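Beta-lactamase (Sebaldella termitidis, PDB 6N1N) probably hydrolyses beta-lactams to substituted beta-amino acids, as a class D beta-lactamase linked to antibiotic resistance. Local coordinates at residues A[175-178]-A[184-187]. Numbering follows the deposited sequence.
Sequences IMIN and YTLR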
# COMPACT_ATOMS: atom_id res chain seq x y z
N ILE A 175 -9.59 -1.28 9.35
CA ILE A 175 -10.04 -1.54 7.98
C ILE A 175 -8.93 -2.14 7.14
O ILE A 175 -9.21 -2.80 6.13
CB ILE A 175 -10.63 -0.28 7.31
CG1 ILE A 175 -9.58 0.74 6.88
CG2 ILE A 175 -11.70 0.33 8.20
CD1 ILE A 175 -10.19 1.99 6.17
N MSE A 176 -7.67 -1.95 7.53
CA MSE A 176 -6.55 -2.52 6.79
C MSE A 176 -6.43 -4.06 6.89
O MSE A 176 -5.71 -4.68 6.09
CB MSE A 176 -5.23 -1.90 7.25
CG MSE A 176 -5.02 -0.50 6.77
SE MSE A 176 -3.35 0.22 7.57
CE MSE A 176 -2.07 -0.81 6.52
N ILE A 177 -7.10 -4.65 7.87
CA ILE A 177 -7.00 -6.09 8.06
C ILE A 177 -7.71 -6.78 6.91
O ILE A 177 -8.94 -6.71 6.79
CB ILE A 177 -7.59 -6.55 9.38
CG1 ILE A 177 -6.85 -5.87 10.51
CG2 ILE A 177 -7.53 -8.10 9.46
CD1 ILE A 177 -7.53 -6.09 11.88
N ASN A 178 -6.98 -7.54 6.12
CA ASN A 178 -7.70 -8.28 5.11
C ASN A 178 -7.54 -9.79 5.22
O ASN A 178 -8.14 -10.49 4.44
CB ASN A 178 -7.32 -7.82 3.71
CG ASN A 178 -5.87 -7.55 3.56
OD1 ASN A 178 -5.06 -8.42 3.76
ND2 ASN A 178 -5.54 -6.34 3.14
N TYR A 184 -1.70 -15.31 12.38
CA TYR A 184 -1.23 -14.01 11.94
C TYR A 184 -2.41 -13.11 11.62
O TYR A 184 -3.49 -13.58 11.31
CB TYR A 184 -0.34 -14.12 10.68
CG TYR A 184 -1.01 -14.72 9.47
CD1 TYR A 184 -1.82 -13.97 8.65
CD2 TYR A 184 -0.78 -16.04 9.12
CE1 TYR A 184 -2.42 -14.54 7.52
CE2 TYR A 184 -1.35 -16.61 8.01
CZ TYR A 184 -2.17 -15.87 7.21
OH TYR A 184 -2.75 -16.46 6.10
N THR A 185 -2.13 -11.80 11.67
CA THR A 185 -3.05 -10.77 11.21
C THR A 185 -2.32 -10.01 10.12
O THR A 185 -1.26 -9.42 10.37
CB THR A 185 -3.45 -9.80 12.33
OG1 THR A 185 -4.10 -10.53 13.36
CG2 THR A 185 -4.40 -8.72 11.80
N LEU A 186 -2.87 -10.06 8.92
CA LEU A 186 -2.28 -9.46 7.74
C LEU A 186 -3.02 -8.18 7.36
O LEU A 186 -4.24 -8.18 7.21
CB LEU A 186 -2.33 -10.47 6.59
CG LEU A 186 -1.90 -9.98 5.22
CD1 LEU A 186 -0.39 -9.61 5.22
CD2 LEU A 186 -2.24 -11.01 4.14
N ARG A 187 -2.26 -7.10 7.20
CA ARG A 187 -2.75 -5.85 6.63
C ARG A 187 -1.97 -5.61 5.34
O ARG A 187 -0.76 -5.41 5.37
CB ARG A 187 -2.56 -4.70 7.60
CG ARG A 187 -3.38 -4.81 8.85
CD ARG A 187 -2.95 -3.82 9.91
NE ARG A 187 -3.85 -3.82 11.06
CZ ARG A 187 -3.75 -4.60 12.12
NH1 ARG A 187 -2.76 -5.47 12.21
NH2 ARG A 187 -4.65 -4.50 13.10
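R187 lies against M176 and I177 in the open end of a beta hairpin, where strand 177-180, at the edge of the central sheet of the serine beta-lactamase (penicillin-binding-protein transpeptidase) fold, leaves helix 166-175 and pairs antiparallel with strand 184-195. The tight part is the arginine stem. The R187 side chain crosses that of M176 at about a right angle, R187 CG lying 3.8 Å from M176 CB, while R187 CA offers a C-H to M176 O at 3.2 Å. With its chain extended from CG to NE, R187 reaches the last turn of helix 166-175, where NE donates a hydrogen bond to K173 O; NH1 forms a salt bridge with E208 on strand 198-209. I177 runs alongside, its CG1 3.4 Å above one face of the guanidinium plane and offset toward the rim, with CD1 3.5 Å from R187 NH2. The looser margin of this face is partly exposed: there I177 CG2 meets T185 CG2 at 4.0 Å. On the opposite face, partly exposed N178 only grazes buried L186, OD1 to CG 3.8 Å. The one backbone hydrogen bond between the segments runs from N178 N to L186 O, 3.0 Å long with an N-H...O angle of 152°.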